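Local coordinates for protein glucanase (Klebsiella pneumoniae, PDB 5GY3) that probably hydrolyses internal beta-1,4-glucosidic linkages in cellulose and related beta-glucans as a family 8 glycoside hydrolase, at residues A111-T116 with A162-L167; I92-L97 with I154-R159; S118-T123 with T168-L173. One frame throughout, in Å; residues are numbered along the deposited sequence.

Contact 1: A111-T116 with A162-L167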
loop_
_atom_site.group_PDB
_atom_site.type_symbol
_atom_site.label_atom_id
_atom_site.label_comp_id
_atom_site.label_asym_id
_atom_site.label_seq_id
_atom_site.Cartn_x
_atom_site.Cartn_y
_atom_site.Cartn_z
ATOM N N ALA A 111 13.209 -14.094 -7.139
ATOM C CA ALA A 111 11.968 -14.247 -6.385
ATOM C C ALA A 111 10.958 -13.169 -6.763
ATOM O O ALA A 111 9.768 -13.458 -6.952
ATOM C CB ALA A 111 12.254 -14.205 -4.882
ATOM N N SER A 112 11.416 -11.923 -6.872
ATOM C CA SER A 112 10.535 -10.831 -7.272
ATOM C C SER A 112 9.881 -11.120 -8.617
ATOM O O SER A 112 8.666 -10.938 -8.782
ATOM C CB SER A 112 11.330 -9.524 -7.328
ATOM O OG SER A 112 10.497 -8.449 -7.743
ATOM N N ASP A 113 10.680 -11.579 -9.589
ATOM C CA ASP A 113 10.180 -11.794 -10.946
ATOM C C ASP A 113 9.005 -12.769 -10.973
ATOM O O ASP A 113 8.083 -12.612 -11.781
ATOM C CB ASP A 113 11.294 -12.329 -11.846
ATOM C CG ASP A 113 12.414 -11.334 -12.071
ATOM O OD1 ASP A 113 12.171 -10.125 -11.925
ATOM O OD2 ASP A 113 13.537 -11.779 -12.417
ATOM N N ALA A 114 9.049 -13.815 -10.141
ATOM C CA ALA A 114 7.952 -14.775 -10.114
ATOM C C ALA A 114 6.666 -14.122 -9.629
ATOM O O ALA A 114 5.587 -14.368 -10.187
ATOM C CB ALA A 114 8.323 -15.975 -9.234
ATOM N N ILE A 115 6.769 -13.280 -8.597
ATOM C CA ILE A 115 5.600 -12.615 -8.028
ATOM C C ILE A 115 5.037 -11.587 -8.998
ATOM O O ILE A 115 3.816 -11.507 -9.181
ATOM C CB ILE A 115 5.958 -11.974 -6.673
ATOM C CG1 ILE A 115 6.465 -13.056 -5.706
ATOM C CG2 ILE A 115 4.752 -11.201 -6.094
ATOM C CD1 ILE A 115 7.237 -12.511 -4.508
ATOM N N THR A 116 5.904 -10.787 -9.642
ATOM C CA THR A 116 5.375 -9.797 -10.579
ATOM C C THR A 116 4.729 -10.471 -11.785
ATOM O O THR A 116 3.705 -9.997 -12.282
ATOM C CB THR A 116 6.449 -8.797 -11.024
ATOM O OG1 THR A 116 7.554 -9.469 -11.641
ATOM C CG2 THR A 116 6.948 -7.996 -9.836
ATOM N N ALA A 162 8.707 -2.235 -13.955
ATOM C CA ALA A 162 8.897 -2.002 -15.385
ATOM C C ALA A 162 10.369 -1.899 -15.763
ATOM O O ALA A 162 10.755 -2.303 -16.863
ATOM C CB ALA A 162 8.163 -0.734 -15.813
ATOM N N GLU A 163 11.201 -1.346 -14.880
ATOM C CA GLU A 163 12.628 -1.247 -15.172
ATOM C C GLU A 163 13.311 -2.607 -15.223
ATOM O O GLU A 163 14.417 -2.707 -15.772
ATOM C CB GLU A 163 13.320 -0.389 -14.135
ATOM C CG GLU A 163 12.731 0.992 -13.984
ATOM C CD GLU A 163 13.486 1.809 -12.953
ATOM O OE1 GLU A 163 13.408 1.486 -11.742
ATOM O OE2 GLU A 163 14.173 2.772 -13.347
ATOM N N ARG A 164 12.700 -3.631 -14.628
ATOM C CA ARG A 164 13.233 -4.976 -14.452
ATOM C C ARG A 164 12.660 -5.964 -15.461
ATOM O O ARG A 164 13.408 -6.751 -16.051
ATOM C CB ARG A 164 12.928 -5.442 -13.012
ATOM C CG ARG A 164 13.066 -6.948 -12.721
ATOM C CD ARG A 164 14.509 -7.339 -12.466
ATOM N NE ARG A 164 14.683 -8.783 -12.383
ATOM C CZ ARG A 164 15.866 -9.384 -12.399
ATOM N NH1 ARG A 164 16.970 -8.659 -12.500
ATOM N NH2 ARG A 164 15.944 -10.711 -12.323
ATOM N N THR A 165 11.351 -5.931 -15.697
ATOM C CA THR A 165 10.721 -7.001 -16.455
ATOM C C THR A 165 9.348 -6.549 -16.934
ATOM O O THR A 165 8.723 -5.671 -16.322
ATOM C CB THR A 165 10.612 -8.283 -15.604
ATOM O OG1 THR A 165 10.112 -9.364 -16.408
ATOM C CG2 THR A 165 9.701 -8.077 -14.382
ATOM N N HIS A 166 8.890 -7.158 -18.036
ATOM C CA HIS A 166 7.567 -6.890 -18.601
ATOM C C HIS A 166 7.317 -5.386 -18.679
ATOM O O HIS A 166 6.276 -4.885 -18.249
ATOM C CB HIS A 166 6.456 -7.569 -17.789
ATOM C CG HIS A 166 6.534 -9.065 -17.751
ATOM N ND1 HIS A 166 7.509 -9.742 -17.053
ATOM C CD2 HIS A 166 5.735 -10.014 -18.298
ATOM C CE1 HIS A 166 7.319 -11.044 -17.179
ATOM N NE2 HIS A 166 6.252 -11.238 -17.936
ATOM N N LEU A 167 8.302 -4.658 -19.217
ATOM C CA LEU A 167 8.240 -3.197 -19.185
ATOM C C LEU A 167 6.932 -2.665 -19.762
ATOM O O LEU A 167 6.276 -1.800 -19.163
ATOM C CB LEU A 167 9.439 -2.616 -19.941
ATOM C CG LEU A 167 9.518 -1.093 -20.067
ATOM C CD1 LEU A 167 10.974 -0.671 -20.100
ATOM C CD2 LEU A 167 8.811 -0.592 -21.318
#
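Asp113 and Arg164 meet in a salt bridge of the paired, side-on kind, a textbook case of how two flat ionic groups restrain each other's rotation. Arg164 NE donates to Asp113 OD1 at 2.9 Å, and the bond is close to straight, with an N-H...O angle of 167°. Beside it, Arg164 NH2 reaches Asp113 OD2 at 2.6 Å. Each carboxylate oxygen uses its syn lone pair, and both lie almost in the guanidinium plane; the two planes are only 15° apart, and turning either group would distort both bonds. The two side chains cross at about a right angle, and a bend at the second torsion of the arginine (chi2 82°) brings the guanidinium edge onto the carboxylate and leaves Arg164 CG 3.4 Å from Asp113 OD1.

Van der Waals contact continues at the next residue. Thr165 turns its methyl, CG2, to helix 106-123, where it lies against two oxygens, 3.7 Å from Thr116 OG1 and 4.0 Å from Asp113 OD1. In this (alpha/alpha)6-barrel enzyme, the family 8 fold, the link joins helix 106-123 to the last part of helix 155-164 and the short connection into helix 167-183. The connection has its own order: Thr165 OG1 and His166 ND1 are hydrogen-bonded at 2.7 Å, and His166 occupies the N-cap position of the helix that follows.

Further out, Arg164 packs its CD on Leu97 and also touches Ala109. Ser112, next to the aspartate, bonds through OG to the carbonyl of Ala93 and so ties this turn of helix 106-123 to helix 86-103. Thr116 packs against Trp170 of helix 167-183.

Contact 2: I92-L97 with I154-R159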
loop_
_atom_site.group_PDB
_atom_site.type_symbol
_atom_site.label_atom_id
_atom_site.label_comp_id
_atom_site.label_asym_id
_atom_site.label_seq_id
_atom_site.Cartn_x
_atom_site.Cartn_y
_atom_site.Cartn_z
ATOM N N ILE A 92 5.749 -6.913 -1.258
ATOM C CA ILE A 92 6.724 -7.989 -1.082
ATOM C C ILE A 92 7.633 -8.087 -2.302
ATOM O O ILE A 92 8.860 -8.159 -2.176
ATOM C CB ILE A 92 6.003 -9.321 -0.799
ATOM C CG1 ILE A 92 5.332 -9.291 0.585
ATOM C CG2 ILE A 92 6.980 -10.496 -0.924
ATOM C CD1 ILE A 92 4.218 -10.367 0.798
ATOM N N ALA A 93 7.042 -8.101 -3.504
ATOM C CA ALA A 93 7.856 -8.216 -4.711
ATOM C C ALA A 93 8.758 -7.003 -4.880
ATOM O O ALA A 93 9.886 -7.117 -5.375
ATOM C CB ALA A 93 6.965 -8.391 -5.944
ATOM N N TRP A 94 8.253 -5.827 -4.517
ATOM C CA TRP A 94 9.035 -4.598 -4.617
ATOM C C TRP A 94 10.196 -4.616 -3.634
ATOM O O TRP A 94 11.330 -4.270 -3.992
ATOM C CB TRP A 94 8.113 -3.403 -4.355
ATOM C CG TRP A 94 8.711 -2.067 -4.603
ATOM C CD1 TRP A 94 9.767 -1.761 -5.424
ATOM C CD2 TRP A 94 8.270 -0.836 -4.037
ATOM N NE1 TRP A 94 10.005 -0.405 -5.398
ATOM C CE2 TRP A 94 9.095 0.184 -4.556
ATOM C CE3 TRP A 94 7.248 -0.492 -3.142
ATOM C CZ2 TRP A 94 8.943 1.520 -4.194
ATOM C CZ3 TRP A 94 7.088 0.845 -2.799
ATOM C CH2 TRP A 94 7.925 1.831 -3.332
ATOM N N ALA A 95 9.935 -5.039 -2.393
ATOM C CA ALA A 95 11.007 -5.146 -1.409
ATOM C C ALA A 95 12.101 -6.106 -1.877
ATOM O O ALA A 95 13.297 -5.837 -1.684
ATOM C CB ALA A 95 10.429 -5.589 -0.065
ATOM N N LEU A 96 11.709 -7.228 -2.492
ATOM C CA LEU A 96 12.689 -8.190 -3.002
ATOM C C LEU A 96 13.540 -7.587 -4.108
ATOM O O LEU A 96 14.759 -7.794 -4.146
ATOM C CB LEU A 96 11.977 -9.447 -3.508
ATOM C CG LEU A 96 11.503 -10.351 -2.365
ATOM C CD1 LEU A 96 10.392 -11.309 -2.807
ATOM C CD2 LEU A 96 12.702 -11.119 -1.778
ATOM N N LEU A 97 12.918 -6.845 -5.027
ATOM C CA LEU A 97 13.687 -6.155 -6.058
ATOM C C LEU A 97 14.704 -5.205 -5.431
ATOM O O LEU A 97 15.881 -5.173 -5.823
ATOM C CB LEU A 97 12.725 -5.414 -6.983
ATOM C CG LEU A 97 13.143 -5.196 -8.423
ATOM C CD1 LEU A 97 13.527 -6.553 -9.011
ATOM C CD2 LEU A 97 11.967 -4.591 -9.176
ATOM N N ILE A 154 0.122 0.928 -6.543
ATOM C CA ILE A 154 1.391 1.318 -5.886
ATOM C C ILE A 154 2.337 1.773 -6.993
ATOM O O ILE A 154 3.237 1.055 -7.440
ATOM C CB ILE A 154 1.957 0.198 -5.017
ATOM C CG1 ILE A 154 0.868 -0.265 -4.037
ATOM C CG2 ILE A 154 3.174 0.724 -4.237
ATOM C CD1 ILE A 154 1.307 -1.351 -3.067
ATOM N N PHE A 155 2.148 3.021 -7.418
ATOM C CA PHE A 155 2.878 3.561 -8.562
ATOM C C PHE A 155 4.396 3.421 -8.467
ATOM O O PHE A 155 5.009 3.043 -9.477
ATOM C CB PHE A 155 2.484 5.033 -8.766
ATOM C CG PHE A 155 1.011 5.231 -8.959
ATOM C CD1 PHE A 155 0.385 4.776 -10.111
ATOM C CD2 PHE A 155 0.255 5.855 -7.980
ATOM C CE1 PHE A 155 -0.991 4.953 -10.294
ATOM C CE2 PHE A 155 -1.121 6.029 -8.152
ATOM C CZ PHE A 155 -1.733 5.586 -9.314
ATOM N N PRO A 156 5.062 3.685 -7.334
ATOM C CA PRO A 156 6.530 3.555 -7.344
ATOM C C PRO A 156 7.001 2.113 -7.488
ATOM O O PRO A 156 8.068 1.868 -8.076
ATOM C CB PRO A 156 6.947 4.170 -5.999
ATOM C CG PRO A 156 5.738 3.986 -5.117
ATOM C CD PRO A 156 4.570 4.208 -6.042
ATOM N N ALA A 157 6.234 1.153 -6.969
ATOM C CA ALA A 157 6.552 -0.249 -7.193
ATOM C C ALA A 157 6.399 -0.616 -8.662
ATOM O O ALA A 157 7.254 -1.303 -9.230
ATOM C CB ALA A 157 5.664 -1.130 -6.327
ATOM N N TRP A 158 5.300 -0.180 -9.292
ATOM C CA TRP A 158 5.072 -0.516 -10.694
ATOM C C TRP A 158 6.187 0.028 -11.582
ATOM O O TRP A 158 6.605 -0.630 -12.543
ATOM C CB TRP A 158 3.723 0.025 -11.150
ATOM C CG TRP A 158 2.554 -0.603 -10.451
ATOM C CD1 TRP A 158 2.587 -1.597 -9.513
ATOM C CD2 TRP A 158 1.173 -0.271 -10.637
ATOM N NE1 TRP A 158 1.310 -1.912 -9.114
ATOM C CE2 TRP A 158 0.424 -1.105 -9.785
ATOM C CE3 TRP A 158 0.499 0.652 -11.453
ATOM C CZ2 TRP A 158 -0.971 -1.056 -9.725
ATOM C CZ3 TRP A 158 -0.887 0.711 -11.389
ATOM C CH2 TRP A 158 -1.607 -0.139 -10.532
ATOM N N ARG A 159 6.673 1.235 -11.282
ATOM C CA ARG A 159 7.769 1.792 -12.069
ATOM C C ARG A 159 9.026 0.944 -11.898
ATOM O O ARG A 159 9.718 0.646 -12.877
ATOM C CB ARG A 159 8.022 3.254 -11.667
ATOM C CG ARG A 159 9.163 3.936 -12.420
ATOM C CD ARG A 159 10.013 4.793 -11.506
ATOM N NE ARG A 159 10.036 4.239 -10.126
ATOM C CZ ARG A 159 11.052 3.577 -9.596
ATOM N NH1 ARG A 159 12.134 3.393 -10.322
ATOM N NH2 ARG A 159 10.969 3.139 -8.358
HETATM O O HOH W 1 12.521 0.939 -6.308
#
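Trp94 and Ala157 bring helix 86-103 and the first turn of helix 155-164 together, their CA atoms only 5.6 Å apart. The small Ala157 side chain lets the indole lie flat against the helix backbone itself. Ile154 is the N-cap residue of that helix, and the tryptophan therefore rests on its opening turn.

A chi1 of -172° swings the Trp94 indole away from its own backbone N and over helix 155-164. Ala157 CA sits 3.6 Å from the centroid of the five-membered ring, 9° from the normal, a CH-pi contact over the face. Ala157 CB shares that face, 3.5 Å from Trp94 CD2. Pro156 C lies over the same face toward its rim, and the proline ring reaches past the benzo end, with Pro156 CG 3.6 Å from Trp94 CH2. In the (alpha/alpha)6 barrel of family 8, this contact packs helix 86-103 against helix 155-164; Trp94 also meets the ring of Trp227 and the side chain of Leu37 on helix 29-41.

The one polar atom of the indole is provided for by water: Trp94 NE1 donates to the water oxygen (HOH 1 O) at 3.0 Å. Arg159 NH2 adds a weak bond to the same water. Ile154 CG2 approaches obliquely, 4.2 Å from Trp94 CZ3; the side chain of this isoleucine is about 4 Å from that of Asp87, predicted to be an active-site residue.

Contact 3: S118-T123 with T168-L173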
loop_
_atom_site.group_PDB
_atom_site.type_symbol
_atom_site.label_atom_id
_atom_site.label_comp_id
_atom_site.label_asym_id
_atom_site.label_seq_id
_atom_site.Cartn_x
_atom_site.Cartn_y
_atom_site.Cartn_z
ATOM N N SER A 118 3.215 -13.336 -11.620
ATOM C CA SER A 118 1.944 -13.794 -11.058
ATOM C C SER A 118 0.942 -12.653 -10.928
ATOM O O SER A 118 -0.259 -12.840 -11.158
ATOM C CB SER A 118 2.171 -14.443 -9.689
ATOM O OG SER A 118 2.750 -15.727 -9.816
ATOM N N LEU A 119 1.403 -11.471 -10.534
ATOM C CA LEU A 119 0.489 -10.341 -10.439
ATOM C C LEU A 119 -0.131 -10.017 -11.796
ATOM O O LEU A 119 -1.339 -9.795 -11.893
ATOM C CB LEU A 119 1.209 -9.129 -9.861
ATOM C CG LEU A 119 1.419 -9.178 -8.348
ATOM C CD1 LEU A 119 2.430 -8.112 -7.957
ATOM C CD2 LEU A 119 0.087 -8.941 -7.632
ATOM N N LEU A 120 0.684 -9.966 -12.856
ATOM C CA LEU A 120 0.120 -9.676 -14.171
ATOM C C LEU A 120 -0.828 -10.782 -14.620
ATOM O O LEU A 120 -1.899 -10.506 -15.182
ATOM C CB LEU A 120 1.233 -9.483 -15.206
ATOM C CG LEU A 120 2.133 -8.270 -14.972
ATOM C CD1 LEU A 120 3.241 -8.231 -16.028
ATOM C CD2 LEU A 120 1.334 -6.965 -14.955
ATOM N N LYS A 121 -0.459 -12.041 -14.375
ATOM C CA LYS A 121 -1.259 -13.140 -14.903
ATOM C C LYS A 121 -2.604 -13.261 -14.187
ATOM O O LYS A 121 -3.639 -13.476 -14.831
ATOM C CB LYS A 121 -0.482 -14.447 -14.797
ATOM C CG LYS A 121 -1.274 -15.650 -15.263
ATOM C CD LYS A 121 -0.418 -16.895 -15.291
ATOM C CE LYS A 121 -1.249 -18.081 -15.772
ATOM N NZ LYS A 121 -0.452 -19.329 -15.740
ATOM N N TYR A 122 -2.619 -13.113 -12.861
ATOM C CA TYR A 122 -3.800 -13.439 -12.068
ATOM C C TYR A 122 -4.576 -12.256 -11.514
ATOM O O TYR A 122 -5.741 -12.438 -11.140
ATOM C CB TYR A 122 -3.408 -14.331 -10.886
ATOM C CG TYR A 122 -2.867 -15.661 -11.320
ATOM C CD1 TYR A 122 -3.722 -16.685 -11.718
ATOM C CD2 TYR A 122 -1.500 -15.903 -11.322
ATOM C CE1 TYR A 122 -3.219 -17.915 -12.116
ATOM C CE2 TYR A 122 -0.991 -17.125 -11.717
ATOM C CZ TYR A 122 -1.853 -18.124 -12.109
ATOM O OH TYR A 122 -1.330 -19.334 -12.496
ATOM N N THR A 123 -3.977 -11.068 -11.396
ATOM C CA THR A 123 -4.702 -9.947 -10.803
ATOM C C THR A 123 -4.998 -8.811 -11.774
ATOM O O THR A 123 -5.812 -7.937 -11.444
ATOM C CB THR A 123 -3.953 -9.360 -9.586
ATOM O OG1 THR A 123 -2.878 -8.509 -10.021
ATOM C CG2 THR A 123 -3.408 -10.465 -8.684
ATOM N N THR A 168 6.550 -3.140 -20.951
ATOM C CA THR A 168 5.365 -2.587 -21.599
ATOM C C THR A 168 4.107 -2.810 -20.760
ATOM O O THR A 168 3.289 -1.891 -20.600
ATOM C CB THR A 168 5.195 -3.195 -22.989
ATOM O OG1 THR A 168 6.426 -3.045 -23.712
ATOM C CG2 THR A 168 4.068 -2.482 -23.734
ATOM N N ALA A 169 3.932 -4.020 -20.215
ATOM C CA ALA A 169 2.711 -4.298 -19.454
ATOM C C ALA A 169 2.647 -3.466 -18.174
ATOM O O ALA A 169 1.573 -2.967 -17.794
ATOM C CB ALA A 169 2.619 -5.793 -19.124
ATOM N N TRP A 170 3.776 -3.322 -17.476
ATOM C CA TRP A 170 3.762 -2.540 -16.239
ATOM C C TRP A 170 3.597 -1.057 -16.536
ATOM O O TRP A 170 2.921 -0.336 -15.788
ATOM C CB TRP A 170 5.038 -2.789 -15.426
ATOM C CG TRP A 170 5.002 -4.094 -14.686
ATOM C CD1 TRP A 170 5.768 -5.212 -14.938
ATOM C CD2 TRP A 170 4.127 -4.443 -13.610
ATOM N NE1 TRP A 170 5.420 -6.229 -14.067
ATOM C CE2 TRP A 170 4.422 -5.780 -13.241
ATOM C CE3 TRP A 170 3.124 -3.754 -12.914
ATOM C CZ2 TRP A 170 3.748 -6.437 -12.209
ATOM C CZ3 TRP A 170 2.462 -4.414 -11.873
ATOM C CH2 TRP A 170 2.768 -5.742 -11.546
ATOM N N ARG A 171 4.201 -0.585 -17.627
ATOM C CA ARG A 171 4.030 0.812 -18.006
ATOM C C ARG A 171 2.582 1.105 -18.385
ATOM O O ARG A 171 2.035 2.153 -18.017
ATOM C CB ARG A 171 4.971 1.164 -19.159
ATOM C CG ARG A 171 6.387 1.427 -18.716
ATOM C CD ARG A 171 7.104 2.297 -19.734
ATOM N NE ARG A 171 8.494 2.522 -19.369
ATOM C CZ ARG A 171 9.388 3.076 -20.180
ATOM N NH1 ARG A 171 9.034 3.463 -21.401
ATOM N NH2 ARG A 171 10.637 3.235 -19.775
ATOM N N THR A 172 1.944 0.186 -19.113
ATOM C CA THR A 172 0.533 0.364 -19.441
ATOM C C THR A 172 -0.326 0.375 -18.185
ATOM O O THR A 172 -1.252 1.187 -18.064
ATOM C CB THR A 172 0.083 -0.736 -20.399
ATOM O OG1 THR A 172 0.683 -0.516 -21.683
ATOM C CG2 THR A 172 -1.452 -0.756 -20.537
ATOM N N LEU A 173 -0.044 -0.527 -17.243
ATOM C CA LEU A 173 -0.807 -0.544 -15.996
ATOM C C LEU A 173 -0.648 0.774 -15.254
ATOM O O LEU A 173 -1.624 1.334 -14.729
ATOM C CB LEU A 173 -0.366 -1.721 -15.112
ATOM C CG LEU A 173 -1.312 -2.045 -13.944
ATOM C CD1 LEU A 173 -2.612 -2.710 -14.449
ATOM C CD2 LEU A 173 -0.634 -2.894 -12.871
#
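Leu120 laid on the indole of Trp170 is the centre of a helix-helix packing contact in the (alpha/alpha)6 barrel, and it illustrates how one branched side chain can bridge a crossing between widely spaced helices. The axes of segments 118-123 and 168-173 pass 11.5 Å apart at 61°, and side chains rather than backbones span the distance.

The CH-pi component comes from one branch of the leucine. Leu120 CD2 stands 3.7 Å from the centroid of the six-membered ring of Trp170, 12° off its normal, and so addresses the ring face. Trp170 does not set out straight for the other helix; its CG is anti to its own carbonyl carbon (chi1 -78°), and only the far end of the indole swings beneath the leucine.

Further van der Waals contacts extend the interface. The second branch, Leu120 CD1, reaches 3.5 Å from Trp170 NE1 at the pyrrole side. Two contacts are wholly apolar: Leu120 CD1 lies 4.0 Å from Ala169 CB, and from the preceding residue Leu119 CB comes to the ring edge, 4.1 Å from Trp170 CH2. Phe161, edge-to-face, and Trp158 also meet this indole, making it part of an aromatic cluster with helix 155-164.

No hydrogen bond joins the two segments. Within 118-123, near the end of helix 106-123, Thr123 folds its hydroxyl back onto the helix, and Leu119 O accepts twice, from Thr123 N at 3.0 Å and from Thr123 OG1 at 2.7 Å, the two donors arriving from opposite faces of the carbonyl plane.

Overall arrangement
The three contacts connect two pairs of successive helices in the (alpha/alpha)6 barrel: 86-103 and 106-123 in one pair, 155-164 and 167-183 in the other. All three first segments (92-97, 111-116, 118-123) precede all three second segments (154-159, 162-167, 168-173), so every pair of contacts interleaves along the chain. Contact 1 lies between the other two, about 9 Å centre to centre from each, while contacts 2 and 3 are about 12 Å apart. It shares helix 155-164 with contact 2 and helix 106-123 with contact 3. Packing thus runs from buried contact 2, next to the predicted active-site residue, to the partly buried contacts 1 and 3 farther from the chain centre.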